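Local coordinates for designed Anbu Protein (PDB 5LOY) that is a consensus-designed Anbu, an ancestral beta subunit related to the proteasome, that assembles helically and is probably a hydrolase of protein degradation, at residues P190-V195 with R206-E211; Q117-P122 with D199-G204; V4-D9 with R158-D163; A53-V58 with A110-G115; T149-P154 with D178-S183. One frame throughout, in Å; residues are numbered along the deposited sequence.

Interaction 1. Residues P190-V195 with R206-E211; sequences PLDLLV and RRRIDE
Asp-192 sets CG anti to its carbonyl carbon (chi1 -70°), whereas Arg-208 sends CG anti to the backbone N and bends at chi3; the two side chains therefore run alongside each other on one face of the sheet, pointing the same way. OD2 of Asp-192 meets NH2 of Arg-208 at 3.3 Å, in the plane of the guanidinium at its edge, a salt bridge whose hydrogen bond is straight but weak. CG of Pro-190, which follows a cis peptide bond, lies over the centre of one face of that guanidinium. OD1 of Asp-192 has its own salt bridge to Arg-31, so the carboxylate probably tempers the repulsion between Arg-31 and Arg-208. An alanine in place of Asp-192 would remove both bridges and would probably leave these like charges poorly balanced. On the other face, CB of Leu-191 packs 4.4 Å from CB of Ile-209, and CG1 of Ile-209 rests over the guanidinium of Arg-207, whose end is held by Asp-213. Trp-239 of the second subunit packs on Leu-193 and Arg-207. The backbones bond at the pairs Leu-191 with Ile-209 and Leu-193 with Arg-207, the pattern of an antiparallel beta hairpin, here at the margin of a proteasome-type sheet.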
# COMPACT_ATOMS: atom_id res chain seq x y z
N PRO A 190 15.08 -1.30 14.18
CA PRO A 190 15.23 0.16 14.33
C PRO A 190 15.19 0.95 13.04
O PRO A 190 15.62 0.42 12.01
CB PRO A 190 16.60 0.30 14.98
CG PRO A 190 17.32 -0.98 14.70
CD PRO A 190 16.26 -2.03 14.70
N LEU A 191 14.70 2.20 13.12
CA LEU A 191 14.78 3.17 12.01
C LEU A 191 15.90 4.11 12.20
O LEU A 191 16.31 4.38 13.31
CB LEU A 191 13.57 4.10 11.93
CG LEU A 191 12.18 3.55 12.20
CD1 LEU A 191 11.17 4.64 11.93
CD2 LEU A 191 11.93 2.33 11.33
N ASP A 192 16.37 4.65 11.08
CA ASP A 192 17.28 5.78 11.04
C ASP A 192 16.50 6.98 10.49
O ASP A 192 15.68 6.84 9.57
CB ASP A 192 18.52 5.46 10.21
CG ASP A 192 19.44 4.43 10.90
OD1 ASP A 192 20.18 4.82 11.83
OD2 ASP A 192 19.39 3.22 10.54
N LEU A 193 16.72 8.14 11.10
CA LEU A 193 16.07 9.37 10.71
C LEU A 193 17.11 10.50 10.61
O LEU A 193 17.90 10.70 11.55
CB LEU A 193 15.03 9.75 11.75
CG LEU A 193 14.36 11.11 11.52
CD1 LEU A 193 13.46 11.07 10.28
CD2 LEU A 193 13.55 11.54 12.74
N LEU A 194 17.09 11.23 9.49
CA LEU A 194 18.00 12.36 9.30
C LEU A 194 17.25 13.55 8.74
O LEU A 194 16.52 13.42 7.77
CB LEU A 194 19.13 11.95 8.37
CG LEU A 194 20.32 12.91 8.27
CD1 LEU A 194 21.54 12.14 7.79
CD2 LEU A 194 20.04 14.09 7.35
N VAL A 195 17.43 14.69 9.39
CA VAL A 195 16.76 15.93 9.00
C VAL A 195 17.81 16.98 8.70
O VAL A 195 18.62 17.30 9.55
CB VAL A 195 15.84 16.47 10.13
CG1 VAL A 195 15.27 17.84 9.76
CG2 VAL A 195 14.72 15.50 10.40
N ARG A 206 20.31 13.74 13.38
CA ARG A 206 20.35 12.37 12.92
C ARG A 206 20.29 11.46 14.12
O ARG A 206 21.08 11.60 15.06
CB ARG A 206 21.62 12.15 12.11
CG ARG A 206 22.34 10.83 12.28
CD ARG A 206 22.15 9.87 11.14
NE ARG A 206 23.46 9.44 10.63
CZ ARG A 206 23.71 8.26 10.05
NH1 ARG A 206 24.94 8.01 9.61
NH2 ARG A 206 22.74 7.35 9.88
N ARG A 207 19.34 10.53 14.12
CA ARG A 207 19.31 9.51 15.16
C ARG A 207 18.69 8.19 14.75
O ARG A 207 18.10 8.05 13.68
CB ARG A 207 18.65 10.04 16.43
CG ARG A 207 17.15 10.23 16.36
CD ARG A 207 16.68 10.92 17.65
NE ARG A 207 15.22 10.88 17.78
CZ ARG A 207 14.52 10.00 18.50
NH1 ARG A 207 15.13 9.04 19.19
NH2 ARG A 207 13.20 10.09 18.53
N ARG A 208 18.88 7.23 15.65
CA ARG A 208 18.35 5.90 15.56
C ARG A 208 17.14 5.77 16.53
O ARG A 208 17.21 6.18 17.68
CB ARG A 208 19.48 4.92 15.89
CG ARG A 208 19.09 3.45 16.01
CD ARG A 208 20.24 2.49 15.66
NE ARG A 208 20.26 2.15 14.23
CZ ARG A 208 20.81 1.06 13.71
NH1 ARG A 208 21.42 0.19 14.50
NH2 ARG A 208 20.75 0.83 12.39
N ILE A 209 16.04 5.25 16.02
CA ILE A 209 14.81 5.08 16.77
C ILE A 209 14.55 3.60 16.98
O ILE A 209 14.26 2.89 16.02
CB ILE A 209 13.65 5.70 15.98
CG1 ILE A 209 13.81 7.21 15.92
CG2 ILE A 209 12.31 5.38 16.63
CD1 ILE A 209 12.87 7.89 14.94
N ASP A 210 14.64 3.13 18.21
CA ASP A 210 14.41 1.71 18.51
C ASP A 210 13.06 1.44 19.17
O ASP A 210 12.28 2.35 19.43
CB ASP A 210 15.58 1.13 19.33
CG ASP A 210 15.68 1.71 20.74
OD1 ASP A 210 14.68 2.26 21.26
OD2 ASP A 210 16.78 1.60 21.35
N GLU A 211 12.77 0.17 19.45
CA GLU A 211 11.47 -0.22 20.03
C GLU A 211 11.13 0.46 21.37
O GLU A 211 9.98 0.53 21.73
CB GLU A 211 11.38 -1.75 20.19
CG GLU A 211 12.13 -2.35 21.37
CD GLU A 211 12.15 -3.89 21.35
OE1 GLU A 211 11.48 -4.50 20.49
OE2 GLU A 211 12.83 -4.51 22.22

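Interaction 2. Residues Q117-P122 with D199-G204; sequences QIAGEP and DSLRVG
Two bonds grip OE1 of Gln-117: the backbone N of Asp-199, 2.8 Å from OE1 and on one of its lone pairs, and the hydroxyl of Tyr-196. The other half of the amide is held just as fully. NE2 of Gln-117 gives one hydrogen to OD1 of Asp-199 at 3.1 Å, on the anti lone pair of that oxygen, and one to the carbonyl O of Glu-121 at 2.9 Å, nearly straight at 170° and in the amide plane. With CG anti to the backbone N (chi1 179°) and the chain extended beyond it, the side chain reaches straight across, and the four bonds fix the rotation of its buried amide. A leucine here would lose all four bonds and would probably loosen the loop 199-204 from the turn at 118-121. Nearer the backbone than the amide, CD2 of Leu-201 touches CG of Gln-117 at 3.9 Å, the two chains crossing at about a right angle. The other branch, CD1 of Leu-201, meets CB of Ala-119 at 4.0 Å. Ala-119 and Gly-120 are the central residues of a type II beta turn, and Gly-120 supplies the positive phi. This turn joins strands 110-118 and 124-128; the facing loop links strands 191-197 and 205-209, while Glu-121 reaches Arg-124 on one strand and the N of Met-79 at the start of helix 79-94.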
# COMPACT_ATOMS: atom_id res chain seq x y z
N GLN A 117 23.08 18.29 -0.47
CA GLN A 117 23.37 19.62 -0.95
C GLN A 117 24.87 19.82 -1.08
O GLN A 117 25.63 19.43 -0.21
CB GLN A 117 22.76 20.67 -0.03
CG GLN A 117 23.05 22.09 -0.50
CD GLN A 117 22.23 23.14 0.21
OE1 GLN A 117 21.84 22.99 1.37
NE2 GLN A 117 21.99 24.23 -0.47
N ILE A 118 25.27 20.43 -2.18
CA ILE A 118 26.67 20.77 -2.43
C ILE A 118 26.74 22.29 -2.48
O ILE A 118 25.87 22.91 -3.05
CB ILE A 118 27.12 20.13 -3.75
CG1 ILE A 118 27.27 18.62 -3.53
CG2 ILE A 118 28.41 20.73 -4.25
CD1 ILE A 118 27.37 17.80 -4.81
N ALA A 119 27.73 22.90 -1.83
CA ALA A 119 27.78 24.37 -1.71
C ALA A 119 27.49 25.10 -3.04
O ALA A 119 28.04 24.71 -4.08
CB ALA A 119 29.13 24.81 -1.18
N GLY A 120 26.62 26.12 -3.00
CA GLY A 120 26.27 26.94 -4.18
C GLY A 120 25.30 26.29 -5.18
O GLY A 120 25.26 26.62 -6.35
N GLU A 121 24.54 25.33 -4.70
CA GLU A 121 23.63 24.55 -5.51
C GLU A 121 22.49 24.30 -4.48
O GLU A 121 22.75 24.22 -3.28
CB GLU A 121 24.37 23.26 -5.99
CG GLU A 121 23.69 22.33 -7.01
CD GLU A 121 23.97 20.81 -6.79
OE1 GLU A 121 23.72 20.28 -5.67
OE2 GLU A 121 24.39 20.14 -7.74
N PRO A 122 21.23 24.28 -4.91
CA PRO A 122 20.24 23.98 -3.88
C PRO A 122 20.25 22.52 -3.44
O PRO A 122 21.01 21.72 -3.99
CB PRO A 122 18.90 24.35 -4.54
CG PRO A 122 19.19 24.47 -6.00
CD PRO A 122 20.62 24.87 -6.12
N ASP A 199 21.06 24.93 3.27
CA ASP A 199 22.25 25.77 3.41
C ASP A 199 23.07 25.60 4.69
O ASP A 199 23.99 26.36 4.91
CB ASP A 199 21.94 27.28 3.25
CG ASP A 199 21.26 27.63 1.93
OD1 ASP A 199 21.15 26.80 1.00
OD2 ASP A 199 20.82 28.80 1.83
N SER A 200 22.77 24.61 5.53
CA SER A 200 23.62 24.35 6.70
C SER A 200 24.95 23.71 6.29
O SER A 200 25.97 24.02 6.86
CB SER A 200 22.90 23.47 7.72
OG SER A 200 22.51 22.23 7.14
N LEU A 201 24.91 22.82 5.30
CA LEU A 201 26.08 22.07 4.83
C LEU A 201 26.71 21.25 5.95
O LEU A 201 27.93 21.09 6.04
CB LEU A 201 27.08 23.02 4.17
CG LEU A 201 26.52 23.83 2.99
CD1 LEU A 201 27.57 24.81 2.48
CD2 LEU A 201 26.06 22.93 1.85
N ARG A 202 25.84 20.71 6.78
CA ARG A 202 26.20 20.04 8.02
C ARG A 202 25.05 19.06 8.35
O ARG A 202 23.90 19.36 8.09
CB ARG A 202 26.32 21.11 9.10
CG ARG A 202 27.38 20.89 10.15
CD ARG A 202 27.60 22.18 10.95
NE ARG A 202 28.43 23.16 10.24
CZ ARG A 202 29.78 23.14 10.20
NH1 ARG A 202 30.47 22.19 10.82
NH2 ARG A 202 30.44 24.08 9.51
N VAL A 203 25.35 17.89 8.90
CA VAL A 203 24.29 17.00 9.38
C VAL A 203 23.76 17.55 10.71
O VAL A 203 24.45 17.47 11.73
CB VAL A 203 24.77 15.57 9.60
CG1 VAL A 203 23.65 14.72 10.17
CG2 VAL A 203 25.25 14.97 8.30
N GLY A 204 22.56 18.12 10.69
CA GLY A 204 22.02 18.82 11.87
C GLY A 204 21.44 17.84 12.87
O GLY A 204 21.90 17.75 14.00

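Interaction 3. Residues V4-D9 with R158-D163; sequences VGIRLD and RVITPD
In the layered alpha/beta sandwich of proteasome-type subunits, this contact sets the end of strand 2-8 against the connection between helices 153-159 and 166-183. Ile-160, the first residue to leave the helix, turns its side chain toward the strand. Its CG2, anti to the backbone N, meets CG2 of Ile-6 at 3.8 Å, the two side chains crossing obliquely. The same CG2 of Ile-160 lies 4.1 Å from CD2 of Leu-8, whose side chain comes in at about a right angle, so one methyl serves two residues of the strand. Leu-8 is buried further by Leu-166 and Ala-169 of the second helix. Beyond Ile-160 the chain follows the strand in nearly the same direction, 14° apart end to end, and brings Pro-162 beside Leu-8 and Asp-9. Here the backbones bond once: N of Asp-9 points at O of Pro-162, 3.0 Å away, almost straight at 170° and on a lone pair of the carbonyl. The backbone O of Asp-9 is bonded to Arg-198, while OD2 of Asp-9 comes within 4.4 Å of OD1 of Asp-163, a like-charge pair that probably costs some energy. Back in the helix that leads into this connection, Arg-158 bridges to Asp-178 of the second subunit. Asp-9 lays its carboxylate by the proline ring, OD1 3.7 Å from CB of Pro-162.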
# COMPACT_ATOMS: atom_id res chain seq x y z
N VAL A 4 12.53 6.29 2.65
CA VAL A 4 11.86 7.47 2.15
C VAL A 4 12.79 8.67 2.12
O VAL A 4 13.55 8.89 3.06
CB VAL A 4 10.69 7.87 3.08
CG1 VAL A 4 9.87 9.00 2.47
CG2 VAL A 4 9.78 6.70 3.28
N GLY A 5 12.69 9.46 1.06
CA GLY A 5 13.39 10.73 0.97
C GLY A 5 12.40 11.79 0.60
O GLY A 5 11.52 11.56 -0.27
N ILE A 6 12.51 12.95 1.26
CA ILE A 6 11.53 14.05 1.08
C ILE A 6 12.25 15.34 0.87
O ILE A 6 13.19 15.64 1.56
CB ILE A 6 10.62 14.23 2.30
CG1 ILE A 6 9.93 12.94 2.64
CG2 ILE A 6 9.54 15.25 2.02
CD1 ILE A 6 9.13 13.03 3.92
N ARG A 7 11.78 16.13 -0.08
CA ARG A 7 12.40 17.41 -0.41
C ARG A 7 11.46 18.61 -0.23
O ARG A 7 10.38 18.66 -0.79
CB ARG A 7 12.86 17.35 -1.84
CG ARG A 7 13.75 18.51 -2.22
CD ARG A 7 13.57 18.83 -3.67
NE ARG A 7 14.58 19.77 -4.13
CZ ARG A 7 14.45 20.53 -5.23
NH1 ARG A 7 13.35 20.44 -5.99
NH2 ARG A 7 15.42 21.37 -5.56
N LEU A 8 11.89 19.60 0.55
CA LEU A 8 11.06 20.75 0.90
C LEU A 8 11.83 22.03 0.68
O LEU A 8 13.05 22.01 0.58
CB LEU A 8 10.69 20.66 2.38
CG LEU A 8 10.27 19.24 2.76
CD1 LEU A 8 10.67 18.94 4.18
CD2 LEU A 8 8.79 19.06 2.56
N ASP A 9 11.12 23.15 0.63
CA ASP A 9 11.78 24.43 0.53
C ASP A 9 12.78 24.61 1.67
O ASP A 9 13.88 25.09 1.46
CB ASP A 9 10.77 25.59 0.53
CG ASP A 9 9.95 25.68 -0.77
OD1 ASP A 9 10.22 24.90 -1.73
OD2 ASP A 9 9.02 26.52 -0.84
N ARG A 158 -1.09 12.90 1.17
CA ARG A 158 -2.04 13.82 1.79
C ARG A 158 -1.36 15.04 2.36
O ARG A 158 -1.92 16.12 2.29
CB ARG A 158 -2.83 13.15 2.93
CG ARG A 158 -3.93 12.19 2.47
CD ARG A 158 -4.59 11.49 3.66
NE ARG A 158 -5.46 10.39 3.28
CZ ARG A 158 -6.73 10.52 2.89
NH1 ARG A 158 -7.30 11.73 2.82
NH2 ARG A 158 -7.43 9.42 2.58
N VAL A 159 -0.17 14.88 2.91
CA VAL A 159 0.46 15.93 3.71
C VAL A 159 1.58 16.71 3.01
O VAL A 159 1.64 17.94 3.11
CB VAL A 159 1.00 15.31 5.02
CG1 VAL A 159 1.75 16.34 5.84
CG2 VAL A 159 -0.15 14.77 5.84
N ILE A 160 2.48 16.04 2.30
CA ILE A 160 3.71 16.68 1.85
C ILE A 160 3.50 17.65 0.69
O ILE A 160 2.96 17.29 -0.33
CB ILE A 160 4.77 15.67 1.40
CG1 ILE A 160 5.09 14.65 2.52
CG2 ILE A 160 6.04 16.40 0.97
CD1 ILE A 160 5.62 15.23 3.82
N THR A 161 3.92 18.90 0.90
CA THR A 161 4.05 19.88 -0.16
C THR A 161 5.39 20.56 0.03
O THR A 161 6.01 20.43 1.09
CB THR A 161 2.95 20.98 -0.11
OG1 THR A 161 3.23 21.93 0.93
CG2 THR A 161 1.55 20.39 0.08
N PRO A 162 5.86 21.30 -0.99
CA PRO A 162 7.10 22.06 -0.85
C PRO A 162 7.09 23.00 0.36
O PRO A 162 8.13 23.33 0.90
CB PRO A 162 7.13 22.89 -2.13
CG PRO A 162 6.31 22.13 -3.12
CD PRO A 162 5.28 21.37 -2.35
N ASP A 163 5.90 23.44 0.76
CA ASP A 163 5.79 24.38 1.87
C ASP A 163 5.79 23.71 3.26
O ASP A 163 5.86 24.38 4.26
CB ASP A 163 4.52 25.21 1.69
CG ASP A 163 4.66 26.62 2.25
OD1 ASP A 163 5.72 27.26 2.03
OD2 ASP A 163 3.72 27.10 2.91

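Interaction 4. Residues A53-V58 with A110-G115; sequences ATTQAV and ASFILG
Apolar packing carries this contact, all of it buried. CB of Ala-110 is met by two methyls of the helix, CG2 of Thr-54 at 3.6 Å and CG2 of Thr-55 at 3.9 Å. Two residues on, on the same face of the strand, Phe-112 (chi1 -55°) sends its ring toward the helix, and its tip, CZ, lies 3.8 Å from CG1 of Val-58. Valine and phenylalanine approach tip to tip, with CZ of Phe-112 close to CB and both methyls of Val-58, while CG2 of Thr-55 adds an oblique touch at 4.2 Å from the same CZ. The hydroxyls of the two threonines bond backbone carbonyls instead, OG1 of Thr-54 to O of Phe-108, just before the strand, and OG1 of Thr-55 to O of Leu-52, one turn back in the chain. The axes of helix 53-58 and strand 110-115 come within 8.6 Å and cross at -51°, so the helix lies diagonally across the strand. Ser-111 and Ile-113 turn to the other face and touch strand 143-147 of the second sheet. Helix, sheet and second sheet are three of the four layers of the alpha-beta-beta-alpha sandwich of the Ntn-hydrolase fold.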
# COMPACT_ATOMS: atom_id res chain seq x y z
N ALA A 53 23.59 -8.36 -0.89
CA ALA A 53 24.90 -8.56 -1.52
C ALA A 53 25.16 -7.50 -2.59
O ALA A 53 26.28 -7.01 -2.72
CB ALA A 53 25.05 -9.96 -2.10
N THR A 54 24.13 -7.14 -3.33
CA THR A 54 24.26 -6.13 -4.36
C THR A 54 24.47 -4.74 -3.76
O THR A 54 25.39 -4.04 -4.15
CB THR A 54 23.02 -6.14 -5.27
OG1 THR A 54 22.92 -7.42 -5.88
CG2 THR A 54 23.10 -5.07 -6.35
N THR A 55 23.65 -4.34 -2.79
CA THR A 55 23.83 -3.01 -2.21
C THR A 55 25.20 -2.86 -1.54
O THR A 55 25.84 -1.83 -1.70
CB THR A 55 22.72 -2.61 -1.23
OG1 THR A 55 22.75 -3.49 -0.11
CG2 THR A 55 21.39 -2.69 -1.91
N GLN A 56 25.66 -3.87 -0.83
CA GLN A 56 26.95 -3.80 -0.18
C GLN A 56 28.08 -3.70 -1.20
O GLN A 56 29.08 -3.05 -0.92
CB GLN A 56 27.21 -5.02 0.72
CG GLN A 56 26.44 -5.02 2.01
CD GLN A 56 26.86 -6.12 2.99
OE1 GLN A 56 27.45 -7.14 2.61
NE2 GLN A 56 26.57 -5.91 4.27
N ALA A 57 27.93 -4.35 -2.35
CA ALA A 57 28.95 -4.28 -3.39
C ALA A 57 28.97 -2.91 -4.08
O ALA A 57 30.03 -2.42 -4.46
CB ALA A 57 28.76 -5.39 -4.39
N VAL A 58 27.81 -2.28 -4.22
CA VAL A 58 27.73 -0.92 -4.74
C VAL A 58 28.43 0.05 -3.80
O VAL A 58 29.31 0.80 -4.22
CB VAL A 58 26.29 -0.49 -4.95
CG1 VAL A 58 26.21 1.00 -5.25
CG2 VAL A 58 25.71 -1.27 -6.11
N ALA A 110 18.51 -4.15 -7.06
CA ALA A 110 18.67 -3.18 -6.00
C ALA A 110 18.28 -1.81 -6.47
O ALA A 110 18.12 -1.55 -7.65
CB ALA A 110 20.11 -3.17 -5.51
N SER A 111 18.14 -0.91 -5.52
CA SER A 111 17.52 0.37 -5.78
C SER A 111 17.96 1.39 -4.71
O SER A 111 18.21 1.01 -3.57
CB SER A 111 16.00 0.17 -5.74
OG SER A 111 15.39 1.29 -6.29
N PHE A 112 18.05 2.67 -5.06
CA PHE A 112 18.58 3.66 -4.13
C PHE A 112 17.85 4.99 -4.18
O PHE A 112 17.25 5.36 -5.19
CB PHE A 112 20.05 3.92 -4.45
CG PHE A 112 20.92 2.68 -4.47
CD1 PHE A 112 21.01 1.91 -5.62
CD2 PHE A 112 21.62 2.29 -3.35
CE1 PHE A 112 21.78 0.77 -5.64
CE2 PHE A 112 22.40 1.17 -3.37
CZ PHE A 112 22.48 0.40 -4.51
N ILE A 113 17.98 5.74 -3.09
CA ILE A 113 17.60 7.13 -3.04
C ILE A 113 18.81 7.93 -2.63
O ILE A 113 19.53 7.55 -1.70
CB ILE A 113 16.50 7.37 -2.01
CG1 ILE A 113 15.18 6.84 -2.57
CG2 ILE A 113 16.36 8.85 -1.68
CD1 ILE A 113 14.07 6.77 -1.53
N LEU A 114 19.07 9.02 -3.34
CA LEU A 114 20.28 9.79 -3.13
C LEU A 114 19.87 11.23 -3.04
O LEU A 114 19.22 11.74 -3.94
CB LEU A 114 21.25 9.62 -4.30
CG LEU A 114 22.52 10.47 -4.18
CD1 LEU A 114 23.47 9.84 -3.20
CD2 LEU A 114 23.22 10.63 -5.50
N GLY A 115 20.29 11.90 -1.99
CA GLY A 115 20.03 13.34 -1.88
C GLY A 115 21.01 14.08 -1.03
O GLY A 115 21.85 13.49 -0.36

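Interaction 5. Residues T149-P154 with D178-S183; sequences TKYGKP and DSTMRS
The close part of this contact lies where Tyr-151 and Gly-152 come up against helix 166-183. With CG anti to its carbonyl carbon, Tyr-151 lays CB 3.8 Å from OG1 of Thr-180 and reaches Ser-183 with its ring; CB of Ser-183 approaches the ring obliquely, 3.8 Å from CD1 of Tyr-151. Gly-152 fits because it lacks a side chain: a CB in its place would clash with OG1 of Thr-180. Its N lies 3.6 Å from that hydroxyl, and a water joins the two, accepting from N of Gly-152 at 3.0 Å and donating to OG1 of Thr-180 at 2.8 Å. The water also sits in the plane of the tyrosine ring, at its edge. OG1 of Thr-180 is tied in addition to O of Ser-176, and the OG of Ser-176 bonds O of Gly-152. Away from this patch the contact thins out, with CB of Ser-179 no closer than 4.4 Å to O of Tyr-151. Exposed Arg-182 takes no part in the packing and bridges through NE to OD1 of Asp-178, 3.0 Å away, which also bridges to Arg-220. The second subunit takes up other groups: OG of Ser-183 bonds its Asp-157, Lys-150 pairs with its Glu-148, and Tyr-151 packs on its Lys-150, while the phenol OH bonds Asn-184 of its own chain. Between these two segments, then, cohesion rests on shape and a shared water, and the salt bridges are made within the helices, to helix 214-232 and across the subunit interface.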
# COMPACT_ATOMS: atom_id res chain seq x y z
N THR A 149 6.50 0.09 -0.35
CA THR A 149 6.18 1.52 -0.32
C THR A 149 4.67 1.89 -0.29
O THR A 149 4.31 2.99 0.06
CB THR A 149 6.77 2.16 -1.59
OG1 THR A 149 6.13 1.62 -2.74
CG2 THR A 149 8.26 1.86 -1.70
N LYS A 150 3.81 0.97 -0.69
CA LYS A 150 2.44 1.33 -0.97
C LYS A 150 1.61 1.57 0.26
O LYS A 150 0.75 2.43 0.25
CB LYS A 150 1.79 0.26 -1.82
CG LYS A 150 2.41 0.21 -3.20
CD LYS A 150 1.91 -0.96 -3.99
CE LYS A 150 2.52 -0.95 -5.38
NZ LYS A 150 1.95 -2.04 -6.20
N TYR A 151 1.93 0.88 1.34
CA TYR A 151 1.21 1.07 2.60
C TYR A 151 1.38 2.49 3.14
O TYR A 151 0.47 3.04 3.74
CB TYR A 151 1.69 0.09 3.68
CG TYR A 151 1.71 -1.37 3.24
CD1 TYR A 151 0.59 -2.18 3.34
CD2 TYR A 151 2.88 -1.95 2.74
CE1 TYR A 151 0.63 -3.51 2.94
CE2 TYR A 151 2.92 -3.28 2.36
CZ TYR A 151 1.81 -4.06 2.45
OH TYR A 151 1.90 -5.40 2.08
N GLY A 152 2.56 3.07 2.90
CA GLY A 152 2.93 4.34 3.48
C GLY A 152 2.78 5.52 2.56
O GLY A 152 2.95 6.67 3.00
N LYS A 153 2.43 5.27 1.30
CA LYS A 153 2.29 6.35 0.34
C LYS A 153 1.10 7.31 0.62
O LYS A 153 1.24 8.51 0.43
CB LYS A 153 2.20 5.81 -1.08
CG LYS A 153 2.26 6.86 -2.18
CD LYS A 153 2.23 6.19 -3.55
CE LYS A 153 2.63 7.10 -4.72
NZ LYS A 153 1.47 7.88 -5.24
N PRO A 154 -0.07 6.78 1.01
CA PRO A 154 -1.23 7.67 1.13
C PRO A 154 -1.06 8.85 2.07
O PRO A 154 -1.42 9.96 1.73
CB PRO A 154 -2.32 6.73 1.63
CG PRO A 154 -1.96 5.42 1.00
CD PRO A 154 -0.46 5.36 1.12
N ASP A 178 4.88 3.75 10.69
CA ASP A 178 3.97 3.10 11.63
C ASP A 178 2.95 2.24 10.88
O ASP A 178 2.77 1.07 11.19
CB ASP A 178 3.27 4.15 12.48
CG ASP A 178 2.17 3.57 13.36
OD1 ASP A 178 2.38 2.54 14.05
OD2 ASP A 178 1.07 4.17 13.37
N SER A 179 2.30 2.84 9.89
CA SER A 179 1.27 2.14 9.10
C SER A 179 1.85 0.96 8.33
O SER A 179 1.23 -0.11 8.24
CB SER A 179 0.61 3.12 8.12
OG SER A 179 -0.18 4.05 8.84
N THR A 180 3.04 1.15 7.79
CA THR A 180 3.73 0.09 7.06
C THR A 180 4.10 -1.07 7.98
O THR A 180 3.81 -2.22 7.66
CB THR A 180 5.00 0.64 6.39
OG1 THR A 180 4.66 1.71 5.49
CG2 THR A 180 5.70 -0.45 5.64
N MET A 181 4.65 -0.77 9.16
CA MET A 181 5.02 -1.83 10.10
C MET A 181 3.84 -2.61 10.64
O MET A 181 3.92 -3.84 10.81
CB MET A 181 5.87 -1.27 11.23
CG MET A 181 7.28 -0.96 10.72
SD MET A 181 8.45 -0.22 11.86
CE MET A 181 7.38 0.95 12.69
N ARG A 182 2.72 -1.93 10.85
CA ARG A 182 1.50 -2.62 11.26
C ARG A 182 0.97 -3.59 10.22
O ARG A 182 0.33 -4.56 10.57
CB ARG A 182 0.39 -1.62 11.55
CG ARG A 182 0.54 -0.94 12.87
CD ARG A 182 -0.41 0.24 12.95
NE ARG A 182 -0.15 0.95 14.20
CZ ARG A 182 -0.80 0.75 15.36
NH1 ARG A 182 -1.80 -0.12 15.43
NH2 ARG A 182 -0.44 1.45 16.43
N SER A 183 1.18 -3.30 8.95
CA SER A 183 0.50 -4.01 7.89
C SER A 183 1.40 -4.95 7.11
O SER A 183 0.88 -5.75 6.36
CB SER A 183 -0.18 -3.00 6.97
OG SER A 183 -1.28 -2.40 7.64
O HOH W 1 4.89 1.25 2.74

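From the N terminus, interaction 3 opens first and, tying strand 2-8 to the connection after helix 153-159, closes only at 158-163; interaction 4, which joins helix 52-62 to strand 110-118, falls within its span and touches it where Ile-113 packs on Gly-5, one sheet against the other. Interaction 2 ties the turn after strand 110-118 to the hairpin loop 199-204, crossing interaction 3. Interaction 5 sets the start of helix 153-159 against the end of helix 166-183; it also crosses interaction 3, yet lies wholly within the span of interaction 2. Last comes the hairpin of interaction 1, crossing interaction 2 and touching it through Leu-194 and Val-203. Interactions 1, 3 and 5 all reach the second subunit.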